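Long-range contact in 2'-deoxycytidine 5'-triphosphate deaminase (Agrobacterium tumefaciens, PDB 2R9Q), which probably deaminates dCTP to dUTP, a step toward thymidylate synthesis: residues L255-R266 / R312-P323. Residues are numbered along the deposited sequence; the frame is centred on the assembly and turned at random.
Sequences LDPDEFYILVSR and RAVLEVRSHEVP
Ser-265 OG is held by two backbone groups of its own chain: the backbone N of Ala-313 donates to it at 2.9 Å, and it also bonds Glu-267 O just past the corner at Arg-266. With OG turned between backbone N and carbonyl carbon (chi1 77°), the hydroxyl faces Ala-313, whose own O takes the nearly straight bond from Ser-265 N. This closes one end of an antiparallel pairing in a five-stranded sheet, where 261-269 lies between 216-221 and 311-319, in the C-terminal domain of the dUTPase clan. Leu-263 and Leu-315 exchange two backbone bonds; at the next hydrogen-bonded pair, Val-317 N reaches Tyr-261 O at 3.1 Å while the return bond from Tyr-261 N is weak. On one face, Leu-263 CD1 meets the isopropyl group of Val-317 crosswise, and Leu-255 CD1 comes tightly against Val-317 CG1. On the other face, Ile-262 CG2 and Val-314 CG1 press together at 3.3 Å, tighter than usual van der Waals contact; both side chains also pack on a bound peptide. Arg-312 CB lies against Val-264 CG2, and the bend at chi2 (144°) brings CD to the same methyl; NH1 makes a weak bond to Ser-265 O and a salt bridge to Asp-207. Beyond the paired strands, a type I turn 256-259 with an Asx turn at Asp-256 is joined to 318-319 by two waters. One accepts from Ser-319 N and donates to Asp-256 O; the other donates to Pro-257 O and Ser-319 O. The Arg-318 guanidinium lies with one face over Phe-260 CB, and its NH1 forms a salt bridge with Asp-120. Ser-319 OG donates to Leu-255 O at 2.9 Å, approaching from above the carbonyl plane, 65° out of it.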
loop_
_atom_site.group_PDB
_atom_site.type_symbol
_atom_site.label_atom_id
_atom_site.label_comp_id
_atom_site.label_asym_id
_atom_site.label_seq_id
_atom_site.Cartn_x
_atom_site.Cartn_y
_atom_site.Cartn_z
ATOM N N LEU B 255 3.444 -4.923 -15.831
ATOM C CA LEU B 255 2.396 -5.224 -14.893
ATOM C C LEU B 255 2.848 -4.975 -13.441
ATOM O O LEU B 255 3.580 -5.786 -12.873
ATOM C CB LEU B 255 1.978 -6.689 -15.060
ATOM C CG LEU B 255 1.319 -7.187 -16.352
ATOM C CD1 LEU B 255 1.027 -8.681 -16.203
ATOM C CD2 LEU B 255 0.059 -6.390 -16.711
ATOM N N ASP B 256 2.375 -3.859 -12.878
ATOM C CA ASP B 256 2.557 -3.438 -11.476
ATOM C C ASP B 256 1.599 -4.296 -10.694
ATOM O O ASP B 256 0.434 -4.360 -11.060
ATOM C CB ASP B 256 2.254 -1.903 -11.327
ATOM C CG ASP B 256 2.230 -1.366 -9.842
ATOM O OD1 ASP B 256 1.980 -2.121 -8.863
ATOM O OD2 ASP B 256 2.455 -0.131 -9.664
ATOM N N PRO B 257 2.089 -4.978 -9.638
ATOM C CA PRO B 257 1.243 -5.968 -8.954
ATOM C C PRO B 257 0.038 -5.369 -8.192
ATOM O O PRO B 257 -0.940 -6.080 -7.963
ATOM C CB PRO B 257 2.227 -6.703 -7.991
ATOM C CG PRO B 257 3.561 -6.150 -8.245
ATOM C CD PRO B 257 3.424 -4.875 -9.012
ATOM N N ASP B 258 0.112 -4.088 -7.820
ATOM C CA ASP B 258 -1.034 -3.399 -7.173
ATOM C C ASP B 258 -2.130 -2.937 -8.162
ATOM O O ASP B 258 -3.188 -2.519 -7.747
ATOM C CB ASP B 258 -0.578 -2.167 -6.364
ATOM C CG ASP B 258 0.555 -2.481 -5.354
ATOM O OD1 ASP B 258 1.544 -1.682 -5.323
ATOM O OD2 ASP B 258 0.458 -3.510 -4.607
ATOM N N GLU B 259 -1.873 -3.005 -9.454
ATOM C CA GLU B 259 -2.815 -2.552 -10.436
ATOM C C GLU B 259 -3.648 -3.682 -11.052
ATOM O O GLU B 259 -3.361 -4.844 -10.927
ATOM C CB GLU B 259 -2.078 -1.775 -11.521
ATOM C CG GLU B 259 -1.261 -0.560 -11.038
ATOM C CD GLU B 259 -2.091 0.585 -10.478
ATOM O OE1 GLU B 259 -3.147 0.952 -11.061
ATOM O OE2 GLU B 259 -1.667 1.164 -9.458
ATOM N N PHE B 260 -4.736 -3.329 -11.707
ATOM C CA PHE B 260 -5.404 -4.316 -12.552
ATOM C C PHE B 260 -5.593 -3.766 -13.939
ATOM O O PHE B 260 -5.752 -2.576 -14.124
ATOM C CB PHE B 260 -6.673 -4.864 -11.864
ATOM C CG PHE B 260 -7.954 -4.316 -12.350
ATOM C CD1 PHE B 260 -8.785 -5.101 -13.130
ATOM C CD2 PHE B 260 -8.366 -3.051 -11.970
ATOM C CE1 PHE B 260 -9.965 -4.627 -13.582
ATOM C CE2 PHE B 260 -9.569 -2.550 -12.400
ATOM C CZ PHE B 260 -10.385 -3.335 -13.210
ATOM N N TYR B 261 -5.479 -4.659 -14.901
ATOM C CA TYR B 261 -5.381 -4.339 -16.297
ATOM C C TYR B 261 -6.483 -5.073 -17.069
ATOM O O TYR B 261 -6.692 -6.258 -16.883
ATOM C CB TYR B 261 -3.994 -4.721 -16.853
ATOM C CG TYR B 261 -2.819 -3.999 -16.217
ATOM C CD1 TYR B 261 -2.305 -2.843 -16.788
ATOM C CD2 TYR B 261 -2.257 -4.446 -15.048
ATOM C CE1 TYR B 261 -1.265 -2.156 -16.208
ATOM C CE2 TYR B 261 -1.214 -3.772 -14.463
ATOM C CZ TYR B 261 -0.695 -2.608 -15.047
ATOM O OH TYR B 261 0.409 -1.913 -14.453
ATOM N N ILE B 262 -7.189 -4.359 -17.939
ATOM C CA ILE B 262 -8.140 -4.987 -18.858
ATOM C C ILE B 262 -7.467 -5.000 -20.217
ATOM O O ILE B 262 -7.180 -3.959 -20.801
ATOM C CB ILE B 262 -9.520 -4.252 -18.945
ATOM C CG1 ILE B 262 -10.229 -4.261 -17.595
ATOM C CG2 ILE B 262 -10.405 -4.892 -19.989
ATOM C CD1 ILE B 262 -11.355 -3.237 -17.507
ATOM N N LEU B 263 -7.229 -6.212 -20.699
ATOM C CA LEU B 263 -6.461 -6.448 -21.890
ATOM C C LEU B 263 -7.189 -7.405 -22.825
ATOM O O LEU B 263 -8.220 -7.992 -22.473
ATOM C CB LEU B 263 -5.069 -6.979 -21.513
ATOM C CG LEU B 263 -4.162 -6.068 -20.679
ATOM C CD1 LEU B 263 -2.966 -6.864 -20.210
ATOM C CD2 LEU B 263 -3.751 -4.819 -21.470
ATOM N N VAL B 264 -6.646 -7.543 -24.035
ATOM C CA VAL B 264 -7.288 -8.326 -25.089
ATOM C C VAL B 264 -6.387 -9.432 -25.703
ATOM O O VAL B 264 -5.194 -9.259 -25.910
ATOM C CB VAL B 264 -8.024 -7.387 -26.167
ATOM C CG1 VAL B 264 -7.382 -6.041 -26.267
ATOM C CG2 VAL B 264 -8.131 -8.051 -27.519
ATOM N N SER B 265 -7.005 -10.580 -25.940
ATOM C CA SER B 265 -6.396 -11.692 -26.656
ATOM C C SER B 265 -6.087 -11.387 -28.133
ATOM O O SER B 265 -6.825 -10.664 -28.791
ATOM C CB SER B 265 -7.294 -12.940 -26.555
ATOM O OG SER B 265 -8.411 -12.897 -27.419
ATOM N N ARG B 266 -5.003 -11.952 -28.649
ATOM C CA ARG B 266 -4.736 -11.891 -30.094
ATOM C C ARG B 266 -5.752 -12.740 -30.855
ATOM O O ARG B 266 -6.261 -12.318 -31.891
ATOM C CB ARG B 266 -3.332 -12.384 -30.430
ATOM C CG ARG B 266 -2.220 -11.520 -29.901
ATOM C CD ARG B 266 -0.901 -11.856 -30.567
ATOM N NE ARG B 266 -0.685 -13.281 -30.497
ATOM C CZ ARG B 266 -0.127 -14.025 -31.444
ATOM N NH1 ARG B 266 0.305 -13.505 -32.597
ATOM N NH2 ARG B 266 -0.017 -15.319 -31.230
ATOM N N ARG B 312 -12.596 -11.569 -30.029
ATOM C CA ARG B 312 -11.504 -11.569 -29.077
ATOM C C ARG B 312 -12.034 -11.724 -27.655
ATOM O O ARG B 312 -13.153 -11.315 -27.351
ATOM C CB ARG B 312 -10.649 -10.313 -29.207
ATOM C CG ARG B 312 -9.771 -10.331 -30.430
ATOM C CD ARG B 312 -9.656 -8.967 -31.021
ATOM N NE ARG B 312 -8.848 -9.003 -32.239
ATOM C CZ ARG B 312 -7.526 -9.026 -32.277
ATOM N NH1 ARG B 312 -6.797 -9.029 -31.170
ATOM N NH2 ARG B 312 -6.932 -9.039 -33.438
ATOM N N ALA B 313 -11.247 -12.400 -26.825
ATOM C CA ALA B 313 -11.510 -12.438 -25.406
ATOM C C ALA B 313 -10.816 -11.258 -24.690
ATOM O O ALA B 313 -9.628 -10.967 -24.913
ATOM C CB ALA B 313 -11.110 -13.759 -24.822
ATOM N N VAL B 314 -11.600 -10.567 -23.858
ATOM C CA VAL B 314 -11.116 -9.495 -23.001
ATOM C C VAL B 314 -10.679 -10.149 -21.706
ATOM O O VAL B 314 -11.413 -10.922 -21.158
ATOM C CB VAL B 314 -12.199 -8.479 -22.709
ATOM C CG1 VAL B 314 -11.656 -7.353 -21.843
ATOM C CG2 VAL B 314 -12.804 -7.989 -23.996
ATOM N N LEU B 315 -9.463 -9.849 -21.258
ATOM C CA LEU B 315 -8.808 -10.553 -20.151
ATOM C C LEU B 315 -8.446 -9.580 -19.032
ATOM O O LEU B 315 -7.950 -8.492 -19.289
ATOM C CB LEU B 315 -7.508 -11.226 -20.650
ATOM C CG LEU B 315 -7.611 -12.184 -21.853
ATOM C CD1 LEU B 315 -6.302 -12.194 -22.679
ATOM C CD2 LEU B 315 -8.028 -13.606 -21.454
ATOM N N GLU B 316 -8.696 -9.972 -17.789
ATOM C CA GLU B 316 -8.165 -9.229 -16.657
ATOM C C GLU B 316 -6.876 -9.910 -16.187
ATOM O O GLU B 316 -6.890 -11.036 -15.730
ATOM C CB GLU B 316 -9.183 -9.048 -15.512
ATOM C CG GLU B 316 -10.444 -8.233 -15.879
ATOM C CD GLU B 316 -11.470 -9.073 -16.600
ATOM O OE1 GLU B 316 -11.742 -10.191 -16.120
ATOM O OE2 GLU B 316 -11.980 -8.639 -17.656
ATOM N N VAL B 317 -5.774 -9.196 -16.316
ATOM C CA VAL B 317 -4.461 -9.697 -15.979
ATOM C C VAL B 317 -3.896 -8.892 -14.812
ATOM O O VAL B 317 -3.996 -7.657 -14.763
ATOM C CB VAL B 317 -3.520 -9.621 -17.221
ATOM C CG1 VAL B 317 -2.114 -10.009 -16.889
ATOM C CG2 VAL B 317 -4.088 -10.411 -18.376
ATOM N N ARG B 318 -3.363 -9.627 -13.852
ATOM C CA ARG B 318 -2.653 -9.087 -12.718
ATOM C C ARG B 318 -1.337 -9.848 -12.536
ATOM O O ARG B 318 -1.262 -11.056 -12.735
ATOM C CB ARG B 318 -3.465 -9.247 -11.438
ATOM C CG ARG B 318 -4.671 -8.347 -11.254
ATOM C CD ARG B 318 -5.363 -8.752 -9.909
ATOM N NE ARG B 318 -6.063 -7.671 -9.212
ATOM C CZ ARG B 318 -5.481 -6.714 -8.474
ATOM N NH1 ARG B 318 -6.244 -5.802 -7.893
ATOM N NH2 ARG B 318 -4.155 -6.648 -8.328
ATOM N N SER B 319 -0.298 -9.111 -12.164
ATOM C CA SER B 319 0.952 -9.718 -11.752
ATOM C C SER B 319 0.899 -9.979 -10.256
ATOM O O SER B 319 0.234 -9.263 -9.486
ATOM C CB SER B 319 2.158 -8.841 -12.082
ATOM O OG SER B 319 2.165 -7.741 -11.238
ATOM N N HIS B 320 1.629 -11.020 -9.869
ATOM C CA HIS B 320 1.676 -11.462 -8.496
ATOM C C HIS B 320 3.054 -11.284 -7.874
ATOM O O HIS B 320 4.072 -11.695 -8.436
ATOM C CB HIS B 320 1.199 -12.899 -8.435
ATOM C CG HIS B 320 -0.208 -13.034 -8.917
ATOM N ND1 HIS B 320 -1.220 -12.227 -8.437
ATOM C CD2 HIS B 320 -0.763 -13.818 -9.877
ATOM C CE1 HIS B 320 -2.341 -12.520 -9.069
ATOM N NE2 HIS B 320 -2.096 -13.480 -9.945
ATOM N N GLU B 321 3.050 -10.631 -6.719
ATOM C CA GLU B 321 4.253 -10.381 -5.927
ATOM C C GLU B 321 5.229 -9.390 -6.554
ATOM O O GLU B 321 5.517 -8.388 -5.946
ATOM C CB GLU B 321 4.964 -11.683 -5.558
ATOM C CG GLU B 321 4.167 -12.526 -4.577
ATOM C CD GLU B 321 4.958 -13.721 -4.113
ATOM O OE1 GLU B 321 5.344 -14.517 -5.015
ATOM O OE2 GLU B 321 5.192 -13.851 -2.881
ATOM N N VAL B 322 5.724 -9.685 -7.750
ATOM C CA VAL B 322 6.747 -8.896 -8.414
ATOM C C VAL B 322 6.225 -8.322 -9.770
ATOM O O VAL B 322 5.406 -8.951 -10.439
ATOM C CB VAL B 322 8.046 -9.788 -8.582
ATOM C CG1 VAL B 322 8.829 -9.422 -9.763
ATOM C CG2 VAL B 322 8.913 -9.717 -7.326
ATOM N N PRO B 323 6.669 -7.097 -10.146
ATOM C CA PRO B 323 6.453 -6.607 -11.491
ATOM C C PRO B 323 7.026 -7.486 -12.609
ATOM O O PRO B 323 8.157 -7.989 -12.533
ATOM C CB PRO B 323 7.077 -5.207 -11.482
ATOM C CG PRO B 323 7.792 -5.087 -10.239
ATOM C CD PRO B 323 7.306 -6.086 -9.290
HETATM O O HOH W 1 -0.734 -6.469 -12.091
HETATM O O HOH W 2 -1.721 -8.656 -7.975
#